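PDB 6RXG: histidine acid phosphatase from Bifidobacterium longum subsp. infantis, which probably hydrolyses inositol hexakisphosphate and lower inositol phosphates, and also 2,3-bisphosphoglycerate, releasing inorganic phosphate. Local coordinates for residues A[12-17]-A[315-320]; A[85-90]-A[331-336]; A[225-230]-A[425-430]; A[267-272]-A[301-306]. The protein carries 1 engineered substitution. All blocks are in the same frame, centred on the assembly; numbering follows the deposited sequence.

Contact 1: A[12-17]-A[315-320]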
loop_
_atom_site.group_PDB
_atom_site.type_symbol
_atom_site.label_atom_id
_atom_site.label_comp_id
_atom_site.label_asym_id
_atom_site.label_seq_id
_atom_site.Cartn_x
_atom_site.Cartn_y
_atom_site.Cartn_z
ATOM N N ARG A 12 -7.488 -15.727 -7.110
ATOM C CA ARG A 12 -7.181 -15.739 -5.684
ATOM C C ARG A 12 -7.700 -14.522 -4.914
ATOM O O ARG A 12 -7.983 -14.640 -3.724
ATOM C CB ARG A 12 -5.667 -15.860 -5.483
ATOM C CG ARG A 12 -5.140 -17.232 -5.893
ATOM C CD ARG A 12 -3.655 -17.363 -5.635
ATOM N NE ARG A 12 -3.108 -18.641 -6.083
ATOM C CZ ARG A 12 -1.808 -18.908 -6.140
ATOM N NH1 ARG A 12 -0.922 -17.981 -5.784
ATOM N NH2 ARG A 12 -1.388 -20.095 -6.557
ATOM N N TYR A 13 -7.823 -13.363 -5.540
ATOM C CA TYR A 13 -8.501 -12.188 -4.957
ATOM C C TYR A 13 -7.942 -11.793 -3.581
ATOM O O TYR A 13 -8.581 -11.955 -2.529
ATOM C CB TYR A 13 -10.000 -12.432 -4.868
ATOM C CG TYR A 13 -10.594 -12.877 -6.181
ATOM C CD1 TYR A 13 -10.774 -11.978 -7.213
ATOM C CD2 TYR A 13 -10.969 -14.200 -6.390
ATOM C CE1 TYR A 13 -11.317 -12.372 -8.416
ATOM C CE2 TYR A 13 -11.524 -14.608 -7.585
ATOM C CZ TYR A 13 -11.693 -13.688 -8.598
ATOM O OH TYR A 13 -12.236 -14.075 -9.799
ATOM N N TYR A 14 -6.728 -11.256 -3.615
ATOM C CA TYR A 14 -6.044 -10.796 -2.415
ATOM C C TYR A 14 -6.216 -9.306 -2.166
ATOM O O TYR A 14 -5.716 -8.803 -1.150
ATOM C CB TYR A 14 -4.550 -11.103 -2.504
ATOM C CG TYR A 14 -4.149 -12.566 -2.524
ATOM C CD1 TYR A 14 -4.704 -13.476 -1.644
ATOM C CD2 TYR A 14 -3.175 -13.014 -3.394
ATOM C CE1 TYR A 14 -4.311 -14.820 -1.638
ATOM C CE2 TYR A 14 -2.767 -14.352 -3.397
ATOM C CZ TYR A 14 -3.347 -15.244 -2.521
ATOM O OH TYR A 14 -2.955 -16.563 -2.530
ATOM N N SER A 15 -6.915 -8.585 -3.044
ATOM C CA SER A 15 -7.108 -7.156 -2.835
ATOM C C SER A 15 -5.736 -6.495 -2.637
ATOM O O SER A 15 -4.753 -6.893 -3.279
ATOM C CB SER A 15 -8.076 -6.925 -1.655
ATOM O OG SER A 15 -8.332 -5.529 -1.400
ATOM N N SER A 16 -5.644 -5.491 -1.777
ATOM C CA SER A 16 -4.378 -4.792 -1.570
ATOM C C SER A 16 -3.427 -5.524 -0.618
ATOM O O SER A 16 -2.396 -4.957 -0.261
ATOM C CB SER A 16 -4.638 -3.359 -1.090
ATOM O OG SER A 16 -5.553 -3.293 -0.012
ATOM N N LYS A 17 -3.714 -6.776 -0.245
ATOM C CA LYS A 17 -2.706 -7.649 0.349
ATOM C C LYS A 17 -2.004 -8.492 -0.707
ATOM O O LYS A 17 -1.155 -9.316 -0.367
ATOM C CB LYS A 17 -3.329 -8.557 1.425
ATOM C CG LYS A 17 -3.377 -7.924 2.795
ATOM C CD LYS A 17 -4.220 -6.669 2.808
ATOM C CE LYS A 17 -4.238 -6.060 4.203
ATOM N NZ LYS A 17 -5.191 -4.904 4.233
ATOM N N LEU A 315 -8.005 -12.984 7.019
ATOM C CA LEU A 315 -6.966 -13.930 7.428
ATOM C C LEU A 315 -6.385 -14.661 6.222
ATOM O O LEU A 315 -5.169 -14.890 6.144
ATOM C CB LEU A 315 -7.522 -14.936 8.445
ATOM C CG LEU A 315 -7.997 -14.365 9.785
ATOM C CD1 LEU A 315 -8.415 -15.462 10.744
ATOM C CD2 LEU A 315 -6.905 -13.498 10.434
ATOM N N TYR A 316 -7.247 -15.011 5.265
ATOM C CA TYR A 316 -6.812 -15.642 4.029
ATOM C C TYR A 316 -5.815 -14.769 3.276
ATOM O O TYR A 316 -4.772 -15.258 2.822
ATOM C CB TYR A 316 -8.059 -15.950 3.202
ATOM C CG TYR A 316 -7.887 -16.129 1.728
ATOM C CD1 TYR A 316 -7.279 -17.257 1.205
ATOM C CD2 TYR A 316 -8.396 -15.186 0.847
ATOM C CE1 TYR A 316 -7.152 -17.432 -0.174
ATOM C CE2 TYR A 316 -8.270 -15.352 -0.547
ATOM C CZ TYR A 316 -7.646 -16.477 -1.039
ATOM O OH TYR A 316 -7.515 -16.675 -2.399
ATOM N N ILE A 317 -6.111 -13.473 3.130
ATOM C CA ILE A 317 -5.236 -12.634 2.309
ATOM C C ILE A 317 -3.932 -12.327 3.050
ATOM O O ILE A 317 -2.860 -12.272 2.441
ATOM C CB ILE A 317 -5.956 -11.355 1.827
ATOM C CG1 ILE A 317 -6.286 -10.386 2.955
ATOM C CG2 ILE A 317 -7.239 -11.726 1.056
ATOM C CD1 ILE A 317 -7.090 -9.147 2.475
ATOM N N ILE A 318 -3.999 -12.120 4.367
ATOM C CA ILE A 318 -2.760 -11.932 5.108
ATOM C C ILE A 318 -1.970 -13.237 5.175
ATOM O O ILE A 318 -0.729 -13.217 5.226
ATOM C CB ILE A 318 -3.064 -11.365 6.506
ATOM C CG1 ILE A 318 -1.993 -10.370 6.905
ATOM C CG2 ILE A 318 -3.107 -12.457 7.525
ATOM C CD1 ILE A 318 -2.060 -9.064 6.094
ATOM N N ALA A 319 -2.648 -14.390 5.173
ATOM C CA ALA A 319 -1.895 -15.639 5.166
ATOM C C ALA A 319 -0.994 -15.707 3.940
ATOM O O ALA A 319 0.116 -16.241 4.010
ATOM C CB ALA A 319 -2.829 -16.856 5.233
ATOM N N ALA A 320 -1.437 -15.137 2.820
ATOM C CA ALA A 320 -0.589 -15.115 1.634
ATOM C C ALA A 320 0.654 -14.258 1.870
ATOM O O ALA A 320 1.757 -14.631 1.457
ATOM C CB ALA A 320 -1.387 -14.608 0.430
#

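Contact 2: A[85-90]-A[331-336]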
loop_
_atom_site.group_PDB
_atom_site.type_symbol
_atom_site.label_atom_id
_atom_site.label_comp_id
_atom_site.label_asym_id
_atom_site.label_seq_id
_atom_site.Cartn_x
_atom_site.Cartn_y
_atom_site.Cartn_z
ATOM N N PHE A 85 -10.396 -25.481 11.912
ATOM C CA PHE A 85 -10.612 -24.042 11.999
ATOM C C PHE A 85 -9.854 -23.450 13.182
ATOM O O PHE A 85 -9.192 -22.411 13.055
ATOM C CB PHE A 85 -12.108 -23.772 12.113
ATOM C CG PHE A 85 -12.482 -22.330 12.038
ATOM C CD1 PHE A 85 -12.326 -21.631 10.856
ATOM C CD2 PHE A 85 -13.041 -21.681 13.135
ATOM C CE1 PHE A 85 -12.685 -20.300 10.769
ATOM C CE2 PHE A 85 -13.409 -20.355 13.053
ATOM C CZ PHE A 85 -13.234 -19.658 11.867
ATOM N N VAL A 86 -9.947 -24.102 14.345
ATOM C CA VAL A 86 -9.272 -23.601 15.534
ATOM C C VAL A 86 -7.760 -23.717 15.369
ATOM O O VAL A 86 -7.008 -22.824 15.781
ATOM C CB VAL A 86 -9.791 -24.339 16.780
ATOM C CG1 VAL A 86 -9.018 -23.924 18.008
ATOM C CG2 VAL A 86 -11.262 -24.031 16.972
ATOM N N LYS A 87 -7.290 -24.802 14.742
ATOM C CA LYS A 87 -5.865 -24.915 14.419
ATOM C C LYS A 87 -5.405 -23.755 13.541
ATOM O O LYS A 87 -4.326 -23.181 13.763
ATOM C CB LYS A 87 -5.585 -26.245 13.708
ATOM C CG LYS A 87 -4.137 -26.435 13.265
ATOM C CD LYS A 87 -4.009 -27.189 11.909
ATOM C CE LYS A 87 -4.285 -26.271 10.719
ATOM N NZ LYS A 87 -4.012 -26.890 9.380
ATOM N N ASN A 88 -6.195 -23.412 12.519
ATOM C CA ASN A 88 -5.786 -22.340 11.611
ATOM C C ASN A 88 -5.736 -20.994 12.332
ATOM O O ASN A 88 -4.799 -20.217 12.136
ATOM C CB ASN A 88 -6.734 -22.290 10.414
ATOM C CG ASN A 88 -6.468 -23.409 9.421
ATOM O OD1 ASN A 88 -5.323 -23.854 9.252
ATOM N ND2 ASN A 88 -7.514 -23.861 8.748
ATOM N N LEU A 89 -6.738 -20.707 13.171
ATOM C CA LEU A 89 -6.736 -19.471 13.943
ATOM C C LEU A 89 -5.547 -19.422 14.898
ATOM O O LEU A 89 -4.840 -18.411 14.981
ATOM C CB LEU A 89 -8.034 -19.334 14.737
ATOM C CG LEU A 89 -9.345 -19.175 13.947
ATOM C CD1 LEU A 89 -10.554 -19.142 14.832
ATOM C CD2 LEU A 89 -9.305 -17.914 13.092
ATOM N N SER A 90 -5.355 -20.489 15.674
ATOM C CA SER A 90 -4.257 -20.534 16.642
ATOM C C SER A 90 -2.921 -20.375 15.949
ATOM O O SER A 90 -2.008 -19.734 16.485
ATOM C CB SER A 90 -4.285 -21.857 17.430
ATOM O OG SER A 90 -5.279 -21.808 18.417
ATOM N N THR A 331 1.169 -24.284 11.445
ATOM C CA THR A 331 0.879 -23.660 10.168
ATOM C C THR A 331 -0.603 -23.323 10.080
ATOM O O THR A 331 -1.410 -23.646 10.965
ATOM C CB THR A 331 1.301 -24.588 9.032
ATOM O OG1 THR A 331 0.639 -25.847 9.188
ATOM C CG2 THR A 331 2.827 -24.800 9.059
ATOM N N PHE A 332 -0.972 -22.687 8.975
ATOM C CA PHE A 332 -2.345 -22.286 8.736
ATOM C C PHE A 332 -2.662 -22.520 7.266
ATOM O O PHE A 332 -1.788 -22.382 6.404
ATOM C CB PHE A 332 -2.583 -20.813 9.132
ATOM C CG PHE A 332 -1.379 -19.922 8.936
ATOM C CD1 PHE A 332 -0.374 -19.866 9.876
ATOM C CD2 PHE A 332 -1.269 -19.125 7.813
ATOM C CE1 PHE A 332 0.731 -19.056 9.681
ATOM C CE2 PHE A 332 -0.175 -18.316 7.624
ATOM C CZ PHE A 332 0.824 -18.279 8.554
ATOM N N ALA A 333 -3.909 -22.895 6.988
ATOM C CA ALA A 333 -4.335 -23.276 5.642
ATOM C C ALA A 333 -5.701 -22.647 5.348
ATOM O O ALA A 333 -6.707 -23.318 5.094
ATOM C CB ALA A 333 -4.354 -24.801 5.506
ATOM N N PHE A 334 -5.743 -21.310 5.391
ATOM C CA PHE A 334 -6.977 -20.593 5.104
ATOM C C PHE A 334 -7.359 -20.655 3.635
ATOM O O PHE A 334 -8.532 -20.467 3.312
ATOM C CB PHE A 334 -6.862 -19.132 5.538
ATOM C CG PHE A 334 -6.846 -18.968 7.038
ATOM C CD1 PHE A 334 -8.029 -19.043 7.760
ATOM C CD2 PHE A 334 -5.658 -18.798 7.722
ATOM C CE1 PHE A 334 -8.040 -18.926 9.125
ATOM C CE2 PHE A 334 -5.662 -18.667 9.115
ATOM C CZ PHE A 334 -6.845 -18.725 9.811
ATOM N N ASP A 335 -6.413 -20.931 2.745
ATOM C CA ASP A 335 -6.774 -21.037 1.335
ATOM C C ASP A 335 -7.785 -22.147 1.101
ATOM O O ASP A 335 -8.524 -22.112 0.101
ATOM C CB ASP A 335 -5.518 -21.257 0.493
ATOM C CG ASP A 335 -4.605 -22.312 1.071
ATOM O OD1 ASP A 335 -4.818 -22.728 2.233
ATOM O OD2 ASP A 335 -3.644 -22.698 0.386
ATOM N N GLN A 336 -7.850 -23.120 2.013
ATOM C CA GLN A 336 -8.761 -24.240 1.835
ATOM C C GLN A 336 -10.210 -23.785 1.811
ATOM O O GLN A 336 -11.063 -24.518 1.306
ATOM C CB GLN A 336 -8.538 -25.265 2.952
ATOM C CG GLN A 336 -9.239 -24.923 4.258
ATOM C CD GLN A 336 -8.904 -25.905 5.369
ATOM O OE1 GLN A 336 -9.626 -26.885 5.583
ATOM N NE2 GLN A 336 -7.816 -25.649 6.084
HETATM O O HOH W 1 -1.572 -24.478 13.497
#

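Contact 3: A[225-230]-A[425-430]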
loop_
_atom_site.group_PDB
_atom_site.type_symbol
_atom_site.label_atom_id
_atom_site.label_comp_id
_atom_site.label_asym_id
_atom_site.label_seq_id
_atom_site.Cartn_x
_atom_site.Cartn_y
_atom_site.Cartn_z
ATOM N N ASP A 225 -18.335 12.940 5.718
ATOM C CA ASP A 225 -18.893 13.016 4.382
ATOM C C ASP A 225 -20.033 12.014 4.215
ATOM O O ASP A 225 -19.870 10.814 4.463
ATOM C CB ASP A 225 -17.813 12.764 3.337
ATOM C CG ASP A 225 -18.340 12.937 1.934
ATOM O OD1 ASP A 225 -18.336 14.076 1.431
ATOM O OD2 ASP A 225 -18.776 11.936 1.344
ATOM N N ALA A 226 -21.186 12.514 3.788
ATOM C CA ALA A 226 -22.378 11.679 3.732
ATOM C C ALA A 226 -22.379 10.762 2.516
ATOM O O ALA A 226 -22.916 9.654 2.594
ATOM C CB ALA A 226 -23.628 12.555 3.741
ATOM N N THR A 227 -21.762 11.178 1.404
ATOM C CA THR A 227 -21.713 10.307 0.230
ATOM C C THR A 227 -20.866 9.068 0.512
ATOM O O THR A 227 -21.276 7.935 0.218
ATOM C CB THR A 227 -21.169 11.071 -0.983
ATOM O OG1 THR A 227 -21.924 12.277 -1.174
ATOM C CG2 THR A 227 -21.271 10.224 -2.216
ATOM N N ILE A 228 -19.689 9.268 1.101
ATOM C CA ILE A 228 -18.807 8.155 1.434
ATOM C C ILE A 228 -19.498 7.219 2.421
ATOM O O ILE A 228 -19.523 5.997 2.239
ATOM C CB ILE A 228 -17.473 8.703 1.985
ATOM C CG1 ILE A 228 -16.629 9.314 0.843
ATOM C CG2 ILE A 228 -16.710 7.622 2.786
ATOM C CD1 ILE A 228 -15.481 10.200 1.322
ATOM N N ALA A 229 -20.092 7.785 3.466
ATOM C CA ALA A 229 -20.723 6.962 4.491
ATOM C C ALA A 229 -21.903 6.179 3.918
ATOM O O ALA A 229 -22.052 4.977 4.179
ATOM C CB ALA A 229 -21.166 7.850 5.659
ATOM N N GLY A 230 -22.752 6.841 3.133
ATOM C CA GLY A 230 -23.886 6.147 2.549
ATOM C C GLY A 230 -23.464 5.075 1.561
ATOM O O GLY A 230 -24.033 3.985 1.542
ATOM N N ALA A 425 -21.604 10.432 -8.070
ATOM C CA ALA A 425 -21.951 11.197 -6.882
ATOM C C ALA A 425 -23.272 10.669 -6.343
ATOM O O ALA A 425 -24.320 11.303 -6.504
ATOM C CB ALA A 425 -22.038 12.693 -7.211
ATOM N N SER A 426 -23.224 9.500 -5.710
ATOM C CA SER A 426 -24.420 8.748 -5.376
ATOM C C SER A 426 -24.113 7.797 -4.237
ATOM O O SER A 426 -23.034 7.215 -4.188
ATOM C CB SER A 426 -24.922 7.939 -6.573
ATOM O OG SER A 426 -26.000 7.101 -6.193
ATOM N N THR A 427 -25.078 7.624 -3.342
ATOM C CA THR A 427 -24.951 6.616 -2.301
ATOM C C THR A 427 -25.533 5.271 -2.702
ATOM O O THR A 427 -25.406 4.310 -1.933
ATOM C CB THR A 427 -25.621 7.096 -1.000
ATOM O OG1 THR A 427 -27.022 7.306 -1.205
ATOM C CG2 THR A 427 -24.984 8.397 -0.529
ATOM N N THR A 428 -26.161 5.171 -3.867
ATOM C CA THR A 428 -26.711 3.902 -4.333
ATOM C C THR A 428 -26.088 3.420 -5.630
ATOM O O THR A 428 -25.933 2.212 -5.819
ATOM C CB THR A 428 -28.227 4.029 -4.511
ATOM O OG1 THR A 428 -28.503 5.102 -5.419
ATOM C CG2 THR A 428 -28.893 4.318 -3.162
ATOM N N ASP A 429 -25.719 4.324 -6.536
ATOM C CA ASP A 429 -24.992 3.933 -7.749
ATOM C C ASP A 429 -23.506 3.998 -7.401
ATOM O O ASP A 429 -22.775 4.928 -7.748
ATOM C CB ASP A 429 -25.365 4.828 -8.924
ATOM C CG ASP A 429 -24.776 4.358 -10.236
ATOM O OD1 ASP A 429 -24.260 3.220 -10.295
ATOM O OD2 ASP A 429 -24.827 5.152 -11.188
ATOM N N VAL A 430 -23.062 2.970 -6.695
ATOM C CA VAL A 430 -21.756 2.968 -6.056
ATOM C C VAL A 430 -20.666 2.353 -6.925
ATOM O O VAL A 430 -20.939 1.679 -7.930
ATOM C CB VAL A 430 -21.812 2.230 -4.708
ATOM C CG1 VAL A 430 -22.778 2.928 -3.745
ATOM C CG2 VAL A 430 -22.189 0.758 -4.891
#

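Contact 4: A[267-272]-A[301-306]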
loop_
_atom_site.group_PDB
_atom_site.type_symbol
_atom_site.label_atom_id
_atom_site.label_comp_id
_atom_site.label_asym_id
_atom_site.label_seq_id
_atom_site.Cartn_x
_atom_site.Cartn_y
_atom_site.Cartn_z
ATOM N N LYS A 267 -23.453 -12.283 19.240
ATOM C CA LYS A 267 -22.646 -11.082 19.103
ATOM C C LYS A 267 -21.346 -11.352 19.834
ATOM O O LYS A 267 -21.365 -11.928 20.924
ATOM C CB LYS A 267 -23.341 -9.862 19.716
ATOM C CG LYS A 267 -23.226 -8.571 18.939
ATOM C CD LYS A 267 -24.593 -7.860 18.811
ATOM C CE LYS A 267 -25.665 -8.786 18.212
ATOM N NZ LYS A 267 -26.903 -8.123 17.699
ATOM N N TRP A 268 -20.226 -10.940 19.251
ATOM C CA TRP A 268 -18.935 -11.123 19.902
ATOM C C TRP A 268 -18.156 -9.822 19.874
ATOM O O TRP A 268 -18.000 -9.209 18.816
ATOM C CB TRP A 268 -18.128 -12.235 19.229
ATOM C CG TRP A 268 -18.778 -13.576 19.333
ATOM C CD1 TRP A 268 -18.718 -14.434 20.377
ATOM C CD2 TRP A 268 -19.578 -14.222 18.331
ATOM N NE1 TRP A 268 -19.431 -15.575 20.108
ATOM C CE2 TRP A 268 -19.975 -15.466 18.856
ATOM C CE3 TRP A 268 -20.010 -13.857 17.055
ATOM C CZ2 TRP A 268 -20.771 -16.353 18.149
ATOM C CZ3 TRP A 268 -20.795 -14.746 16.347
ATOM C CH2 TRP A 268 -21.171 -15.981 16.900
ATOM N N TYR A 269 -17.674 -9.402 21.032
ATOM C CA TYR A 269 -16.766 -8.269 21.110
ATOM C C TYR A 269 -15.348 -8.775 21.281
ATOM O O TYR A 269 -15.113 -9.884 21.762
ATOM C CB TYR A 269 -17.116 -7.338 22.271
ATOM C CG TYR A 269 -18.444 -6.648 22.099
ATOM C CD1 TYR A 269 -19.625 -7.304 22.415
ATOM C CD2 TYR A 269 -18.514 -5.347 21.619
ATOM C CE1 TYR A 269 -20.848 -6.683 22.256
ATOM C CE2 TYR A 269 -19.735 -4.713 21.460
ATOM C CZ TYR A 269 -20.897 -5.387 21.781
ATOM O OH TYR A 269 -22.117 -4.770 21.628
ATOM N N ASN A 270 -14.397 -7.939 20.881
ATOM C CA ASN A 270 -12.985 -8.291 20.982
ATOM C C ASN A 270 -12.543 -8.130 22.441
ATOM O O ASN A 270 -11.751 -7.255 22.786
ATOM C CB ASN A 270 -12.164 -7.428 20.027
ATOM C CG ASN A 270 -10.752 -7.953 19.823
ATOM O OD1 ASN A 270 -10.407 -9.028 20.309
ATOM N ND2 ASN A 270 -9.935 -7.205 19.065
ATOM N N THR A 271 -13.097 -8.991 23.308
ATOM C CA THR A 271 -12.784 -9.003 24.737
ATOM C C THR A 271 -12.421 -10.419 25.173
ATOM O O THR A 271 -12.550 -11.375 24.409
ATOM C CB THR A 271 -13.959 -8.496 25.592
ATOM O OG1 THR A 271 -15.048 -9.425 25.514
ATOM C CG2 THR A 271 -14.420 -7.123 25.125
ATOM N N THR A 272 -11.974 -10.546 26.429
ATOM C CA THR A 272 -11.491 -11.833 26.930
ATOM C C THR A 272 -12.539 -12.931 26.790
ATOM O O THR A 272 -12.196 -14.089 26.523
ATOM C CB THR A 272 -11.055 -11.707 28.393
ATOM O OG1 THR A 272 -12.129 -11.158 29.173
ATOM C CG2 THR A 272 -9.835 -10.813 28.512
ATOM N N LYS A 301 -16.039 -6.039 16.735
ATOM C CA LYS A 301 -17.126 -6.959 17.017
ATOM C C LYS A 301 -17.513 -7.717 15.755
ATOM O O LYS A 301 -17.243 -7.277 14.635
ATOM C CB LYS A 301 -18.275 -6.156 17.619
ATOM C CG LYS A 301 -19.600 -6.201 16.988
ATOM C CD LYS A 301 -20.511 -5.193 17.721
ATOM C CE LYS A 301 -20.010 -3.752 17.613
ATOM N NZ LYS A 301 -20.873 -2.797 18.333
ATOM N N ILE A 302 -18.094 -8.898 15.973
ATOM C CA ILE A 302 -18.792 -9.675 14.950
ATOM C C ILE A 302 -20.264 -9.678 15.334
ATOM O O ILE A 302 -20.637 -10.219 16.384
ATOM C CB ILE A 302 -18.256 -11.115 14.834
ATOM C CG1 ILE A 302 -16.882 -11.146 14.157
ATOM C CG2 ILE A 302 -19.242 -12.018 14.058
ATOM C CD1 ILE A 302 -16.239 -12.498 14.173
ATOM N N LYS A 303 -21.092 -9.075 14.473
ATOM C CA LYS A 303 -22.521 -8.926 14.663
ATOM C C LYS A 303 -23.300 -9.669 13.592
ATOM O O LYS A 303 -24.529 -9.735 13.671
ATOM C CB LYS A 303 -22.912 -7.438 14.579
ATOM C CG LYS A 303 -23.349 -6.733 15.849
ATOM C CD LYS A 303 -23.525 -5.224 15.562
ATOM C CE LYS A 303 -24.523 -4.518 16.499
ATOM N NZ LYS A 303 -24.002 -4.220 17.853
ATOM N N SER A 304 -22.627 -10.183 12.568
ATOM C CA SER A 304 -23.318 -10.639 11.376
ATOM C C SER A 304 -22.439 -11.657 10.671
ATOM O O SER A 304 -21.249 -11.788 10.962
ATOM C CB SER A 304 -23.608 -9.463 10.446
ATOM O OG SER A 304 -22.378 -8.893 10.016
ATOM N N GLU A 305 -23.040 -12.367 9.718
ATOM C CA GLU A 305 -22.250 -13.221 8.850
ATOM C C GLU A 305 -21.260 -12.383 8.061
ATOM O O GLU A 305 -20.126 -12.806 7.849
ATOM C CB GLU A 305 -23.154 -14.020 7.910
ATOM C CG GLU A 305 -23.966 -15.088 8.584
ATOM C CD GLU A 305 -24.892 -15.824 7.627
ATOM O OE1 GLU A 305 -25.671 -15.165 6.912
ATOM O OE2 GLU A 305 -24.826 -17.064 7.584
ATOM N N TYR A 306 -21.678 -11.184 7.621
ATOM C CA TYR A 306 -20.783 -10.258 6.920
ATOM C C TYR A 306 -19.515 -9.974 7.725
ATOM O O TYR A 306 -18.403 -10.056 7.199
ATOM C CB TYR A 306 -21.516 -8.950 6.621
ATOM C CG TYR A 306 -20.623 -7.877 6.037
ATOM C CD1 TYR A 306 -20.026 -8.049 4.796
ATOM C CD2 TYR A 306 -20.379 -6.698 6.723
ATOM C CE1 TYR A 306 -19.212 -7.075 4.253
ATOM C CE2 TYR A 306 -19.560 -5.719 6.189
ATOM C CZ TYR A 306 -18.982 -5.919 4.949
ATOM O OH TYR A 306 -18.174 -4.971 4.380
#

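Contact 1: A[12-17]-A[315-320]
Tyr-14 and Ile-317 mark the closest backbone approach, with CA atoms 5.1 Å apart, where the N-terminal loop 12-17, ending in a short 3-10 turn, lies against helix 305-321. From the helix, Tyr-316 sends its hydroxyl to the carbonyl of Arg-12 in a very short hydrogen bond, OH to O 2.5 Å, with the acceptor at the ring's edge and in its plane. Its CG stands anti to the backbone N (chi1 158°), carrying the ring out to the loop. The Tyr-14 ring lies between the Ala-320 methyl, a CH-pi contact over one face with CB 3.8 Å from the centroid, and the Arg-12 CB methylene over the opposite face. Helix 342-361, which carries zinc ligands, packs nearby, and Ser-16 O accepts from Arg-48 of the RHGxR signature of histidine phosphatases. The Tyr-13 side chain comes within about 3 Å of a bound phosphate ion, probably from the crystallisation liquor. A serine in place of Tyr-14 would probably open a gap between Arg-12 CB and Ala-320 CB. Further along, the aliphatic part of Lys-17 runs across Ile-317, CB to CG1 3.8 Å, and its CG meets Ile-318 CD1 at 3.7 Å.

Contact 2: A[85-90]-A[331-336]
Asn-88, on helix 79-99, uses its side-chain OD1 to accept the backbone N-H of Ala-333 at 2.8 Å from OD1 to N. The N-H...O angle is 148°, and the donor stands well above the carbonyl plane, 62° out of it. Asn-88 CG lies anti to the carbonyl carbon (chi1 -76°), which brings OD1 to this N-H. The Asn-88 CB lies over one face of the Phe-334 ring, a CH-pi contact with CB 4.0 Å from the centroid. At the amide's other end, ND2 comes within 3.2 Å of Gln-336 NE2; both are donors, so no bond forms between them, and the two amide planes are turned steeply against each other. Each has its own acceptor: ND2 is bonded to Tyr-337 OH, while NE2 donates to Ala-333 O at 2.8 Å, exactly in its own amide plane. Gln-336 N reaches the same carbonyl from its opposite face, fixing the start of the 3-10 turn 334-336. One turn back on the helix, Glu-84 OE2 bonds Gln-336 NE2, forms a salt bridge with Lys-87 NZ and weakly accepts from Asn-88 ND2. A water donates to both Lys-87 O and Thr-331 O, just after His-330, which binds zinc together with Glu-98 of this helix. Placing a leucine at Asn-88 would probably leave Ala-333 N without its acceptor and Tyr-337 OH without its amide partner. With OD1 accepting and ND2 donating, the polar pattern fixes which way round the amide sits, and the Glu-84 carboxylate probably offsets the closeness of the two N-H donors.

Contact 3: A[225-230]-A[425-430]
Ser-426 OG accepts two backbone N-H groups, from Asp-429 N at 2.8 Å and from Thr-428 N at 3.0 Å, with a weak further bond from Thr-428 OG1. This is an ST turn within an ST motif, and it folds the loop 425-430 back on itself beside the first turn of helix 226-236; an inverse gamma turn centred on Asp-429 overlaps its end. From the helix, the methyl CG2 of Thr-227 comes up beside Ser-426 O, 4.0 Å away. Thr-227 holds this methyl anti to its own backbone nitrogen, while OG1 lies beside that nitrogen. The helix start is N-capped by Asp-225, whose OD2 takes the N-H of Ile-228 at 2.8 Å in a nearly straight bond of 168°; its OD1 is hydrogen-bonded to Tyr-365 OH.

Across the surface no direct hydrogen bond joins the two segments, and the contact is one of methyls and backbone. Thr-427 CB points at the helix and rests near Gly-230, where the absence of a side chain lets the loop come in: a beta carbon there would fall about 2.7 Å from Thr-427 CG2. One turn on, Thr-234 OG1 lies within bonding range of both Gly-230 O and Thr-427 O, and its single proton must be shared between them. The same helix carries the zinc ligand Glu-232, and Val-430 packs on its Ala-231 and Ile-235. Thr-427 CG2 itself settles over the backbone of the first turn, 3.8 Å from Thr-227 O.

Contact 4: A[267-272]-A[301-306]
A two-stranded antiparallel ribbon, 268-269 with 301-302, closes the long loop that holds the Cys-282–Cys-295 disulfide. Trp-268 and Ile-302 form its hydrogen-bonded pair: Trp-268 N reaches Ile-302 O at 3.0 Å, and Ile-302 N returns to Trp-268 O at 2.9 Å, the latter donor lying in the carbonyl plane. Tyr-269 and Lys-301 make the adjoining non-hydrogen-bonded pair. On the Trp-268 side of the ribbon, Ile-302 CG2, placed anti to its backbone nitrogen, is brought to the edge of the indole, near the ring plane, 3.6 Å from Trp-268 CE3. That side is buried: helix 59-73 supplies Leu-62 and Leu-63 against Ile-302, and Thr-69 accepts from the indole NE1, while Phe-257 and Leu-261 of helix 255-262 pack on the ring. The ribbon thus ties the loop to the helical part of this histidine phosphatase and leads directly into helix 305-321, which Ser-304 N-caps by accepting from Asp-307 N; next to it stands Glu-305, whose OE2 is hydrogen-bonded to His-246, both being known zinc ligands of this protein. On the opposite side Tyr-269 and Lys-301 lie side by side and point the same way, Lys-301 CD 3.8 Å from Tyr-269 CE2. The chains of Lys-267 and Lys-303 cross obliquely, with Lys-267 NZ 4.9 Å from Lys-303 NZ, like charges that would tend to repel.

How the contacts relate
Helix 305-321 links contacts 1, 2 and 4: contact 4 ends on its first turn, contact 1 sits on its later part, and contact 2 packs against it through Leu-315, whose CD1 lies 3.5 Å from Leu-89 CD2. Centre to centre, contacts 1 and 2 are about 14 Å apart and touch; contact 4 lies about 21 Å from contact 1 and about 19 Å from contact 2, and contact 3 stands about 36 Å from contact 2. Along the chain the segments of contacts 1, 2 and 3 alternate, so these three interlock and pin remote chain parts together around the helical region that carries several zinc sites. Contact 4, within all three spans, is a local hairpin-like closure.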